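Local coordinates for amino acid ABC transporter, periplasmic amino acid-binding protein, putative (Streptococcus pneumoniae, PDB 4I62), which binds L-arginine and, as the substrate-binding component of an amino acid ABC transporter, probably delivers amino acids to its membrane permease, at residues A[34-39]-A[77-82]; A[40-45]-A[101-106]; A[50-55]-A[66-71]; A[117-122]-A[228-233]. One frame throughout, in Å; residues are numbered along the deposited sequence. Where two conformers were deposited one is given.

Contact 1. Residues A[34-39]-A[77-82]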
loop_
_atom_site.group_PDB
_atom_site.type_symbol
_atom_site.label_atom_id
_atom_site.label_comp_id
_atom_site.label_asym_id
_atom_site.label_seq_id
_atom_site.Cartn_x
_atom_site.Cartn_y
_atom_site.Cartn_z
ATOM N N ALA A 34 3.987 -25.002 -9.481
ATOM C CA ALA A 34 3.235 -25.333 -8.277
ATOM C C ALA A 34 1.918 -24.593 -8.318
ATOM O O ALA A 34 0.871 -25.149 -7.939
ATOM C CB ALA A 34 4.017 -24.966 -7.026
ATOM N N ILE A 35 1.965 -23.358 -8.810
ATOM C CA ILE A 35 0.773 -22.561 -8.919
ATOM C C ILE A 35 -0.163 -23.116 -9.977
ATOM O O ILE A 35 -1.372 -23.286 -9.699
ATOM C CB ILE A 35 1.117 -21.081 -9.170
ATOM C CG1 ILE A 35 1.777 -20.475 -7.937
ATOM C CG2 ILE A 35 -0.097 -20.305 -9.543
ATOM C CD1 ILE A 35 2.473 -19.151 -8.230
ATOM N N LYS A 36 0.346 -23.417 -11.173
ATOM C CA LYS A 36 -0.546 -23.929 -12.188
ATOM C C LYS A 36 -1.139 -25.251 -11.751
ATOM O O LYS A 36 -2.321 -25.542 -12.011
ATOM C CB LYS A 36 0.155 -24.053 -13.537
ATOM C CG LYS A 36 0.467 -22.684 -14.112
ATOM C CD LYS A 36 1.076 -22.771 -15.500
ATOM C CE LYS A 36 1.099 -21.407 -16.172
ATOM N NZ LYS A 36 1.533 -21.487 -17.582
ATOM N N SER A 37 -0.323 -26.122 -11.159
ATOM C CA SER A 37 -0.770 -27.455 -10.750
ATOM C C SER A 37 -1.816 -27.410 -9.641
ATOM O O SER A 37 -2.716 -28.258 -9.575
ATOM C CB SER A 37 0.423 -28.303 -10.305
ATOM O OG SER A 37 -0.011 -29.574 -9.862
ATOM N N LYS A 38 -1.714 -26.451 -8.741
ATOM C CA LYS A 38 -2.704 -26.359 -7.668
ATOM C C LYS A 38 -3.962 -25.617 -8.110
ATOM O O LYS A 38 -4.985 -25.667 -7.415
ATOM C CB LYS A 38 -2.122 -25.789 -6.374
ATOM C CG LYS A 38 -1.981 -24.290 -6.360
ATOM C CD LYS A 38 -1.268 -23.848 -5.090
ATOM C CE LYS A 38 -1.075 -22.338 -5.051
ATOM N NZ LYS A 38 -0.248 -21.945 -3.883
ATOM N N GLY A 39 -3.897 -24.928 -9.255
ATOM C CA GLY A 39 -5.082 -24.335 -9.852
ATOM C C GLY A 39 -5.506 -22.990 -9.294
ATOM O O GLY A 39 -6.574 -22.479 -9.673
ATOM N N THR A 77 -5.360 -14.655 -14.538
ATOM C CA THR A 77 -5.845 -14.967 -15.892
ATOM C C THR A 77 -4.659 -15.375 -16.784
ATOM O O THR A 77 -4.738 -16.365 -17.540
ATOM C CB THR A 77 -6.560 -13.735 -16.516
ATOM O OG1 THR A 77 -7.759 -13.465 -15.776
ATOM C CG2 THR A 77 -6.912 -13.989 -17.977
ATOM N N GLU A 78 -3.551 -14.633 -16.708
ATOM C CA GLU A 78 -2.328 -14.957 -17.460
ATOM C C GLU A 78 -1.824 -16.365 -17.151
ATOM O O GLU A 78 -1.411 -17.087 -18.065
ATOM C CB GLU A 78 -1.226 -13.915 -17.189
ATOM C CG GLU A 78 0.129 -14.237 -17.825
ATOM C CD GLU A 78 0.069 -14.280 -19.334
ATOM O OE1 GLU A 78 -0.714 -13.497 -19.926
ATOM O OE2 GLU A 78 0.810 -15.096 -19.939
ATOM N N LEU A 79 -1.890 -16.762 -15.881
ATOM C CA LEU A 79 -1.439 -18.068 -15.437
ATOM C C LEU A 79 -2.479 -19.174 -15.655
ATOM O O LEU A 79 -2.174 -20.350 -15.475
ATOM C CB LEU A 79 -1.111 -18.001 -13.952
ATOM C CG LEU A 79 0.084 -17.119 -13.564
ATOM C CD1 LEU A 79 0.181 -16.926 -12.049
ATOM C CD2 LEU A 79 1.364 -17.730 -14.079
ATOM N N GLY A 80 -3.707 -18.816 -16.024
ATOM C CA GLY A 80 -4.780 -19.790 -16.213
ATOM C C GLY A 80 -5.300 -20.419 -14.924
ATOM O O GLY A 80 -5.769 -21.567 -14.938
ATOM N N VAL A 81 -5.258 -19.676 -13.819
ATOM C CA VAL A 81 -5.651 -20.189 -12.503
ATOM C C VAL A 81 -6.665 -19.278 -11.854
ATOM O O VAL A 81 -6.849 -18.129 -12.248
ATOM C CB VAL A 81 -4.431 -20.403 -11.557
ATOM C CG1 VAL A 81 -3.434 -21.373 -12.165
ATOM C CG2 VAL A 81 -3.721 -19.049 -11.226
ATOM N N GLU A 82 -7.308 -19.804 -10.815
ATOM C CA GLU A 82 -8.206 -19.003 -9.997
ATOM C C GLU A 82 -7.427 -18.041 -9.090
ATOM O O GLU A 82 -6.316 -18.335 -8.691
ATOM C CB GLU A 82 -9.077 -19.901 -9.121
ATOM C CG GLU A 82 -9.815 -20.998 -9.876
ATOM C CD GLU A 82 -10.961 -20.468 -10.709
ATOM O OE1 GLU A 82 -11.244 -19.266 -10.614
ATOM O OE2 GLU A 82 -11.585 -21.249 -11.447
HETATM O O HOH W 1 -0.769 -19.771 -18.721
HETATM O O HOH W 2 1.808 -18.259 -17.710
#

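Contact 2. Residues A[40-45]-A[101-106]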
loop_
_atom_site.group_PDB
_atom_site.type_symbol
_atom_site.label_atom_id
_atom_site.label_comp_id
_atom_site.label_asym_id
_atom_site.label_seq_id
_atom_site.Cartn_x
_atom_site.Cartn_y
_atom_site.Cartn_z
ATOM N N LYS A 40 -4.678 -22.385 -8.448
ATOM C CA LYS A 40 -5.044 -21.101 -7.849
ATOM C C LYS A 40 -3.792 -20.329 -7.470
ATOM O O LYS A 40 -2.742 -20.921 -7.283
ATOM C CB LYS A 40 -5.975 -21.265 -6.654
ATOM C CG LYS A 40 -5.373 -21.976 -5.497
ATOM C CD LYS A 40 -6.474 -22.164 -4.458
ATOM C CE LYS A 40 -5.949 -22.780 -3.195
ATOM N NZ LYS A 40 -7.080 -22.958 -2.230
ATOM N N LEU A 41 -3.942 -19.014 -7.444
ATOM C CA LEU A 41 -2.886 -18.069 -7.112
ATOM C C LEU A 41 -3.315 -17.397 -5.810
ATOM O O LEU A 41 -4.349 -16.737 -5.780
ATOM C CB LEU A 41 -2.765 -17.007 -8.219
ATOM C CG LEU A 41 -1.745 -15.880 -7.975
ATOM C CD1 LEU A 41 -0.330 -16.405 -8.077
ATOM C CD2 LEU A 41 -1.999 -14.736 -8.946
ATOM N N VAL A 42 -2.536 -17.545 -4.739
ATOM C CA VAL A 42 -2.885 -16.963 -3.443
ATOM C C VAL A 42 -2.140 -15.655 -3.238
ATOM O O VAL A 42 -0.913 -15.626 -3.265
ATOM C CB VAL A 42 -2.564 -17.950 -2.295
ATOM C CG1 VAL A 42 -2.994 -17.345 -0.961
ATOM C CG2 VAL A 42 -3.266 -19.313 -2.487
ATOM N N VAL A 43 -2.890 -14.571 -3.091
ATOM C CA VAL A 43 -2.317 -13.219 -2.989
ATOM C C VAL A 43 -2.586 -12.640 -1.604
ATOM O O VAL A 43 -3.737 -12.449 -1.210
ATOM C CB VAL A 43 -2.940 -12.315 -4.067
ATOM C CG1 VAL A 43 -2.446 -10.854 -3.917
ATOM C CG2 VAL A 43 -2.592 -12.818 -5.492
ATOM N N ALA A 44 -1.508 -12.352 -0.905
ATOM C CA ALA A 44 -1.580 -11.698 0.416
ATOM C C ALA A 44 -1.696 -10.193 0.265
ATOM O O ALA A 44 -0.972 -9.588 -0.543
ATOM C CB ALA A 44 -0.361 -12.049 1.248
ATOM N N LEU A 45 -2.556 -9.581 1.074
ATOM C CA LEU A 45 -2.730 -8.141 1.017
ATOM C C LEU A 45 -3.441 -7.643 2.285
ATOM O O LEU A 45 -4.096 -8.417 2.988
ATOM C CB LEU A 45 -3.477 -7.690 -0.237
ATOM C CG LEU A 45 -4.979 -7.947 -0.300
ATOM C CD1 LEU A 45 -5.525 -7.381 -1.585
ATOM C CD2 LEU A 45 -5.461 -9.378 -0.095
ATOM N N LYS A 101 2.909 -19.352 2.664
ATOM C CA LYS A 101 1.472 -19.297 2.907
ATOM C C LYS A 101 0.707 -18.495 1.842
ATOM O O LYS A 101 -0.518 -18.619 1.717
ATOM C CB LYS A 101 1.213 -18.721 4.297
ATOM C CG LYS A 101 1.796 -19.557 5.421
ATOM C CD LYS A 101 1.879 -18.769 6.723
ATOM C CE LYS A 101 0.511 -18.463 7.299
ATOM N NZ LYS A 101 0.629 -17.754 8.620
ATOM N N ALA A 102 1.422 -17.655 1.101
ATOM C CA ALA A 102 0.865 -16.958 -0.058
ATOM C C ALA A 102 1.890 -17.011 -1.177
ATOM O O ALA A 102 3.093 -17.137 -0.914
ATOM C CB ALA A 102 0.517 -15.513 0.287
ATOM N N ASP A 103 1.435 -16.903 -2.425
ATOM C CA ASP A 103 2.330 -16.928 -3.582
ATOM C C ASP A 103 2.896 -15.554 -3.945
ATOM O O ASP A 103 4.050 -15.452 -4.385
ATOM C CB ASP A 103 1.565 -17.470 -4.786
ATOM C CG ASP A 103 1.050 -18.867 -4.542
ATOM O OD1 ASP A 103 1.853 -19.718 -4.094
ATOM O OD2 ASP A 103 -0.163 -19.128 -4.744
ATOM N N LEU A 104 2.078 -14.513 -3.797
ATOM C CA LEU A 104 2.470 -13.139 -4.135
ATOM C C LEU A 104 1.976 -12.228 -3.033
ATOM O O LEU A 104 0.936 -12.507 -2.438
ATOM C CB LEU A 104 1.826 -12.657 -5.453
ATOM C CG LEU A 104 2.167 -13.442 -6.703
ATOM C CD1 LEU A 104 1.356 -12.903 -7.881
ATOM C CD2 LEU A 104 3.682 -13.395 -7.001
ATOM N N ALA A 105 2.692 -11.128 -2.835
ATOM C CA ALA A 105 2.151 -9.985 -2.101
ATOM C C ALA A 105 1.873 -8.901 -3.127
ATOM O O ALA A 105 2.806 -8.427 -3.789
ATOM C CB ALA A 105 3.129 -9.472 -1.057
ATOM N N ILE A 106 0.602 -8.528 -3.249
ATOM C CA ILE A 106 0.200 -7.408 -4.103
ATOM C C ILE A 106 -0.604 -6.496 -3.169
ATOM O O ILE A 106 -1.799 -6.717 -2.942
ATOM C CB ILE A 106 -0.635 -7.827 -5.342
ATOM C CG1 ILE A 106 0.045 -8.982 -6.089
ATOM C CG2 ILE A 106 -0.797 -6.607 -6.245
ATOM C CD1 ILE A 106 -0.756 -9.478 -7.307
#

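Contact 3. Residues A[50-55]-A[66-71]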
loop_
_atom_site.group_PDB
_atom_site.type_symbol
_atom_site.label_atom_id
_atom_site.label_comp_id
_atom_site.label_asym_id
_atom_site.label_seq_id
_atom_site.Cartn_x
_atom_site.Cartn_y
_atom_site.Cartn_z
ATOM N N ALA A 50 -6.843 2.286 0.077
ATOM C CA ALA A 50 -7.390 2.779 -1.181
ATOM C C ALA A 50 -6.386 3.755 -1.804
ATOM O O ALA A 50 -5.799 4.583 -1.087
ATOM C CB ALA A 50 -8.720 3.481 -0.957
ATOM N N PRO A 51 -6.220 3.729 -3.129
ATOM C CA PRO A 51 -7.034 3.016 -4.135
ATOM C C PRO A 51 -6.578 1.575 -4.427
ATOM O O PRO A 51 -7.233 0.871 -5.216
ATOM C CB PRO A 51 -6.837 3.888 -5.405
ATOM C CG PRO A 51 -5.439 4.425 -5.229
ATOM C CD PRO A 51 -5.337 4.735 -3.763
ATOM N N PHE A 52 -5.465 1.160 -3.839
ATOM C CA PHE A 52 -4.824 -0.115 -4.205
ATOM C C PHE A 52 -5.623 -1.327 -3.730
ATOM O O PHE A 52 -5.901 -2.262 -4.515
ATOM C CB PHE A 52 -3.375 -0.108 -3.710
ATOM C CG PHE A 52 -2.598 1.010 -4.327
ATOM C CD1 PHE A 52 -2.149 0.895 -5.641
ATOM C CD2 PHE A 52 -2.444 2.228 -3.662
ATOM C CE1 PHE A 52 -1.524 1.954 -6.267
ATOM C CE2 PHE A 52 -1.829 3.294 -4.304
ATOM C CZ PHE A 52 -1.375 3.155 -5.598
ATOM N N GLU A 53 -6.008 -1.344 -2.452
ATOM C CA GLU A 53 -6.909 -2.384 -1.921
ATOM C C GLU A 53 -7.680 -1.793 -0.751
ATOM O O GLU A 53 -7.084 -1.147 0.119
ATOM C CB GLU A 53 -6.160 -3.651 -1.502
ATOM C CG GLU A 53 -4.933 -3.410 -0.622
ATOM C CD GLU A 53 -3.674 -3.123 -1.401
ATOM O OE1 GLU A 53 -3.611 -3.685 -2.544
ATOM O OE2 GLU A 53 -2.746 -2.414 -0.921
ATOM N N TYR A 54 -8.980 -2.049 -0.710
ATOM C CA TYR A 54 -9.811 -1.489 0.344
ATOM C C TYR A 54 -11.094 -2.295 0.393
ATOM O O TYR A 54 -11.388 -3.118 -0.482
ATOM C CB TYR A 54 -10.064 0.011 0.106
ATOM C CG TYR A 54 -10.758 0.379 -1.202
ATOM C CD1 TYR A 54 -10.013 0.487 -2.384
ATOM C CD2 TYR A 54 -12.135 0.654 -1.253
ATOM C CE1 TYR A 54 -10.603 0.868 -3.558
ATOM C CE2 TYR A 54 -12.736 1.005 -2.451
ATOM C CZ TYR A 54 -11.969 1.114 -3.591
ATOM O OH TYR A 54 -12.541 1.474 -4.794
ATOM N N GLN A 55 -11.863 -2.053 1.449
ATOM C CA GLN A 55 -13.170 -2.677 1.611
ATOM C C GLN A 55 -14.248 -1.719 1.164
ATOM O O GLN A 55 -14.298 -0.558 1.619
ATOM C CB GLN A 55 -13.421 -3.094 3.058
ATOM C CG GLN A 55 -12.484 -4.165 3.582
ATOM C CD GLN A 55 -12.880 -4.631 4.966
ATOM O OE1 GLN A 55 -13.825 -5.403 5.123
ATOM N NE2 GLN A 55 -12.174 -4.151 5.977
ATOM N N GLY A 66 -10.068 -2.960 -5.563
ATOM C CA GLY A 66 -9.052 -1.944 -5.795
ATOM C C GLY A 66 -8.136 -2.274 -6.966
ATOM O O GLY A 66 -8.214 -3.370 -7.564
ATOM N N SER A 67 -7.236 -1.346 -7.297
ATOM C CA SER A 67 -6.407 -1.558 -8.471
ATOM C C SER A 67 -5.466 -2.748 -8.331
ATOM O O SER A 67 -5.151 -3.396 -9.335
ATOM C CB SER A 67 -5.624 -0.294 -8.806
ATOM O OG SER A 67 -4.789 0.105 -7.740
ATOM N N ASP A 68 -5.010 -3.066 -7.113
ATOM C CA ASP A 68 -4.147 -4.220 -6.926
ATOM C C ASP A 68 -4.958 -5.513 -7.086
ATOM O O ASP A 68 -4.405 -6.546 -7.470
ATOM C CB ASP A 68 -3.518 -4.237 -5.516
ATOM C CG ASP A 68 -2.240 -3.416 -5.390
ATOM O OD1 ASP A 68 -1.677 -2.987 -6.411
ATOM O OD2 ASP A 68 -1.770 -3.267 -4.225
ATOM N N ILE A 69 -6.257 -5.481 -6.770
ATOM C CA ILE A 69 -7.106 -6.654 -6.978
ATOM C C ILE A 69 -7.251 -6.875 -8.495
ATOM O O ILE A 69 -7.196 -8.015 -8.977
ATOM C CB ILE A 69 -8.499 -6.493 -6.315
ATOM C CG1 ILE A 69 -8.429 -6.615 -4.802
ATOM C CG2 ILE A 69 -9.472 -7.542 -6.841
ATOM C CD1 ILE A 69 -7.581 -5.635 -4.060
ATOM N N GLU A 70 -7.425 -5.797 -9.264
ATOM C CA GLU A 70 -7.508 -5.938 -10.721
ATOM C C GLU A 70 -6.190 -6.440 -11.312
ATOM O O GLU A 70 -6.202 -7.267 -12.233
ATOM C CB GLU A 70 -7.967 -4.614 -11.328
ATOM C CG GLU A 70 -9.354 -4.189 -10.852
ATOM C CD GLU A 70 -10.406 -5.243 -11.145
ATOM O OE1 GLU A 70 -10.478 -5.680 -12.311
ATOM O OE2 GLU A 70 -11.157 -5.656 -10.237
ATOM N N LEU A 71 -5.057 -5.971 -10.796
ATOM C CA LEU A 71 -3.760 -6.495 -11.203
ATOM C C LEU A 71 -3.661 -7.980 -10.883
ATOM O O LEU A 71 -3.231 -8.783 -11.717
ATOM C CB LEU A 71 -2.653 -5.718 -10.513
ATOM C CG LEU A 71 -1.206 -6.173 -10.734
ATOM C CD1 LEU A 71 -0.834 -6.260 -12.214
ATOM C CD2 LEU A 71 -0.215 -5.301 -9.988
#

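Contact 4. Residues A[117-122]-A[228-233]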
loop_
_atom_site.group_PDB
_atom_site.type_symbol
_atom_site.label_atom_id
_atom_site.label_comp_id
_atom_site.label_asym_id
_atom_site.label_seq_id
_atom_site.Cartn_x
_atom_site.Cartn_y
_atom_site.Cartn_z
ATOM N N LYS A 117 16.678 -8.419 -0.617
ATOM C CA LYS A 117 17.593 -9.497 -0.231
ATOM C C LYS A 117 16.840 -10.794 0.062
ATOM O O LYS A 117 17.423 -11.881 0.024
ATOM C CB LYS A 117 18.373 -9.100 1.014
ATOM C CG LYS A 117 19.409 -8.019 0.780
ATOM C CD LYS A 117 20.658 -8.589 0.140
ATOM C CE LYS A 117 21.331 -9.608 1.060
ATOM N NZ LYS A 117 22.674 -10.050 0.558
ATOM N N VAL A 118 15.557 -10.675 0.378
ATOM C CA VAL A 118 14.772 -11.808 0.851
ATOM C C VAL A 118 13.715 -12.200 -0.177
ATOM O O VAL A 118 13.341 -13.370 -0.255
ATOM C CB VAL A 118 14.072 -11.470 2.194
ATOM C CG1 VAL A 118 13.097 -12.562 2.611
ATOM C CG2 VAL A 118 15.108 -11.241 3.287
ATOM N N PHE A 119 13.261 -11.224 -0.973
ATOM C CA PHE A 119 12.215 -11.425 -1.981
ATOM C C PHE A 119 12.678 -11.129 -3.402
ATOM O O PHE A 119 13.540 -10.275 -3.620
ATOM C CB PHE A 119 10.989 -10.529 -1.666
ATOM C CG PHE A 119 10.382 -10.814 -0.317
ATOM C CD1 PHE A 119 9.554 -11.923 -0.138
ATOM C CD2 PHE A 119 10.665 -10.019 0.771
ATOM C CE1 PHE A 119 9.020 -12.230 1.127
ATOM C CE2 PHE A 119 10.140 -10.315 2.022
ATOM C CZ PHE A 119 9.315 -11.420 2.206
ATOM N N ASP A 120 12.094 -11.835 -4.361
ATOM C CA ASP A 120 12.091 -11.396 -5.753
ATOM C C ASP A 120 11.003 -10.311 -5.816
ATOM O O ASP A 120 9.926 -10.431 -5.190
ATOM C CB ASP A 120 11.690 -12.541 -6.713
ATOM C CG ASP A 120 12.868 -13.352 -7.255
ATOM O OD1 ASP A 120 14.003 -13.243 -6.719
ATOM O OD2 ASP A 120 12.616 -14.130 -8.226
ATOM N N PHE A 121 11.263 -9.274 -6.607
ATOM C CA PHE A 121 10.246 -8.296 -6.910
ATOM C C PHE A 121 9.992 -8.245 -8.397
ATOM O O PHE A 121 10.909 -8.349 -9.216
ATOM C CB PHE A 121 10.666 -6.885 -6.469
ATOM C CG PHE A 121 10.477 -6.610 -4.999
ATOM C CD1 PHE A 121 9.215 -6.361 -4.523
ATOM C CD2 PHE A 121 11.542 -6.575 -4.121
ATOM C CE1 PHE A 121 9.011 -6.052 -3.176
ATOM C CE2 PHE A 121 11.335 -6.282 -2.762
ATOM C CZ PHE A 121 10.070 -6.021 -2.302
ATOM N N SER A 122 8.746 -8.026 -8.754
ATOM C CA SER A 122 8.425 -7.651 -10.118
ATOM C C SER A 122 9.078 -6.337 -10.493
ATOM O O SER A 122 9.574 -5.573 -9.626
ATOM C CB SER A 122 6.911 -7.505 -10.293
ATOM O OG SER A 122 6.416 -6.337 -9.662
ATOM N N ALA A 228 5.913 -2.746 -6.119
ATOM C CA ALA A 228 6.163 -3.932 -6.916
ATOM C C ALA A 228 5.477 -5.123 -6.260
ATOM O O ALA A 228 5.074 -5.073 -5.076
ATOM C CB ALA A 228 7.654 -4.153 -7.065
ATOM N N VAL A 229 5.321 -6.198 -7.022
ATOM C CA VAL A 229 4.796 -7.448 -6.500
ATOM C C VAL A 229 5.937 -8.251 -5.896
ATOM O O VAL A 229 6.974 -8.425 -6.535
ATOM C CB VAL A 229 4.149 -8.236 -7.635
ATOM C CG1 VAL A 229 3.714 -9.631 -7.166
ATOM C CG2 VAL A 229 3.014 -7.439 -8.273
ATOM N N ALA A 230 5.750 -8.716 -4.655
ATOM C CA ALA A 230 6.804 -9.525 -4.008
ATOM C C ALA A 230 6.489 -10.988 -4.127
ATOM O O ALA A 230 5.320 -11.418 -4.056
ATOM C CB ALA A 230 6.931 -9.157 -2.526
ATOM N N MET A 231 7.540 -11.768 -4.282
ATOM C CA MET A 231 7.416 -13.213 -4.372
ATOM C C MET A 231 8.674 -13.849 -3.769
ATOM O O MET A 231 9.640 -13.155 -3.445
ATOM C CB MET A 231 7.190 -13.647 -5.823
ATOM C CG MET A 231 8.353 -13.386 -6.718
ATOM S SD MET A 231 7.888 -13.298 -8.468
ATOM C CE MET A 231 7.285 -11.605 -8.557
ATOM N N LYS A 232 8.630 -15.157 -3.579
ATOM C CA LYS A 232 9.789 -15.840 -3.030
ATOM C C LYS A 232 10.988 -15.708 -3.948
ATOM O O LYS A 232 10.864 -15.631 -5.181
ATOM C CB LYS A 232 9.488 -17.299 -2.714
ATOM C CG LYS A 232 8.921 -17.499 -1.308
ATOM C CD LYS A 232 8.568 -18.962 -1.063
ATOM C CE LYS A 232 9.809 -19.839 -1.101
ATOM N NZ LYS A 232 10.779 -19.445 -0.027
ATOM N N LYS A 233 12.164 -15.706 -3.325
ATOM C CA LYS A 233 13.421 -15.570 -4.033
ATOM C C LYS A 233 13.528 -16.672 -5.063
ATOM O O LYS A 233 13.057 -17.788 -4.837
ATOM C CB LYS A 233 14.590 -15.684 -3.046
ATOM C CG LYS A 233 15.892 -15.073 -3.536
ATOM C CD LYS A 233 15.719 -13.582 -3.678
ATOM C CE LYS A 233 17.033 -12.865 -3.908
ATOM N NZ LYS A 233 16.791 -11.394 -4.014
HETATM O O HOH W 3 11.716 -15.387 -0.403
#

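Contact 1. Residues A[34-39]-A[77-82]
Gly39 and Val81 bring the backbones of 34-39 and 77-82 within 5.0 Å, CA to CA, where each segment leaves a helix, and the amide of Glu82 donates to Gly39 O at 3.0 Å. The donor stands above the carbonyl plane, 35° out of it, and the N-H points well at the oxygen. Val81 fills the corner beside this bond. With CG1 anti to its carbonyl carbon (chi1 -59°), that methyl reaches Ile35 O at 3.7 Å and lies near Lys36 CA, while CG2 meets Ile35 CG2 at 4.2 Å, the two branched side chains crossing at about a right angle. Each helix is followed by a glycine with positive phi, a conformation that a residue lacking CB adopts easily; at Gly80 the turn is a Schellman motif, and it swings the chain into strand 82-87 of the parallel sheet. On the inner side, Leu79 CD1 packs on Ile35 CG2, and both side chains also touch Leu41 and helix 236-251. Lys36 suits the outer rim: its extended chain lays CE 3.5 Å from Leu79 O, and NZ reaches Glu78 O through a bridging water, 3.1 Å from NZ to the water and 2.8 Å from the water to the carbonyl oxygen.

Contact 2. Residues A[40-45]-A[101-106]
Val42 O is gripped by two successive amides, Asp103 N at 2.8 Å and Leu104 N at 3.2 Å. The first comes in tilted from the carbonyl plane and the second lies in it. This double hold opens the parallel pairing of strand 40-45, central in its three-stranded sheet, with the outer strand 104-105 of that sheet, part of the alpha/beta core of a type II periplasmic binding protein. Asp103 also answers the amide of the same valine: OD2 accepts from Val42 N at 2.9 Å in a nearly straight bond (172°), met on the anti side of the carboxylate. Its CG, anti to the carbonyl carbon (chi1 -60°), carries the acid back across Val42, and Lys38 forms a salt bridge to the same oxygen, which would be expected to steady the negative charge. Further along, Ala44 N donates to Leu104 O at 2.9 Å, nearly along the C=O axis; the return bond from Ile106 N to Ala44 O is weak. Branched aliphatic residues suit the buried face that carries Val43 and Leu104. There Leu41 CD1 meets Leu104 CD1, and Val43 CG1 lies against Ile106 CG1 at 3.8 Å. On the other face Ala44 and Ala105 are small enough to let helix 90-98 lie close; here the methyls of Ala44 and Ala102 touch tip to tip, CB to CB 3.7 Å.

Contact 3. Residues A[50-55]-A[66-71]
Pro51 O and Phe52 O receive the first amides of helix 67-79: Ser67 N reaches Pro51 O at 3.0 Å, and Asp68 N reaches Phe52 O at 2.9 Å, in the carbonyl plane and on a lone pair. Loop carbonyls thus occupy N-H groups that the first turn of a helix cannot pair internally. The packing here is tight. Gly66, at the N-cap, lies so close under Phe52 O that a CB would collide with it, and its phi of 140° would also jam a CB against the preceding carbonyl. Two residues further along, Asp68 meets Glu53, OD2 to OE1 2.5 Å, their carboxylate planes 29° apart; one of the acids probably holds a proton. Glu53 comes back toward the helix because CG sits between its backbone N and carbonyl carbon (chi1 49°) and the chain bends at chi2. Its other oxygen, OE2, hydrogen-bonds NH1 of the bound arginine, while Asp68 OD2 is held by the amide of Gly108. Ile69 CD1 closes one flank at 3.5 Å from Glu53 CB. The Phe52 ring belongs to this buried side: Ser67 OG stands obliquely to it, 3.5 Å from CD1, and Asp68 OD1 lies at its edge 4.0 Å from the same carbon. The fit is looser at Tyr54, whose CE1 only grazes Gly66 CA at 3.9 Å, and toward the exposed Gln55 the segments part. Glu53 contributes to the arginine pocket of this family 3 solute-binding protein, with Asp68 behind it as a probable second-shell partner that may help fix its orientation.

Contact 4. Residues A[117-122]-A[228-233]
Ser122 binds Val229 twice: its N donates to Val229 O, and its OG accepts from Val229 N at 2.9 Å, both bonds close to straight. OG can take the place of a strand carbonyl because it sits between the backbone N and carbonyl carbon (chi1 73°). Asp120 and Met231 follow as an antiparallel hydrogen-bonded pair, Met231 N to Asp120 O at 2.9 Å and Asp120 N to Met231 O at the same length but more bent (132°). Strand 119-121 thereby joins 226-232 as part of the mixed sheet, and on the other side of 226-232 Ala230 bonds to Ala105 of the parallel sheet. Asp120 CB packs against Met231 CG at 3.4 Å, while its OD2 is held by the amide of Ser235. Across the opposite face, the Phe121 ring meets two alanines obliquely, CD1 to Ala228 CB 3.7 Å and CE1 to Ala230 CB 3.8 Å; their single methyls leave it room. Phe119 turns its ring edge to Met231 O, 3.5 Å from CD1, and also meets helix 90-98. Exposed Lys233 bends at chi2 and crosses Asp120 at about a right angle, its NZ, in the conformer described, bonded to Ser116 O. A water bridges Val118 O and Lys233 N.

Along the chain, contacts 1 and 2 interlock, since their segments alternate; contact 3 falls within the span of both, and contact 4 opens after all three have closed. Helix 33-38 runs on into strand 40-45, so contacts 1 and 2 have centres only 12 Å apart and are joined by the backbone link from Leu41 N to Glu82 O. Helix 67-79 starts in contact 3 and ends in contact 1, their centres 21 Å apart. Contact 4, 12 Å from contact 2, meets it where Leu104 packs on Val229 and Met231, tying the mixed sheet to the parallel one. Leu45 and Ile106 reach Glu53 and Asp68, connecting the sheet with the arginine pocket.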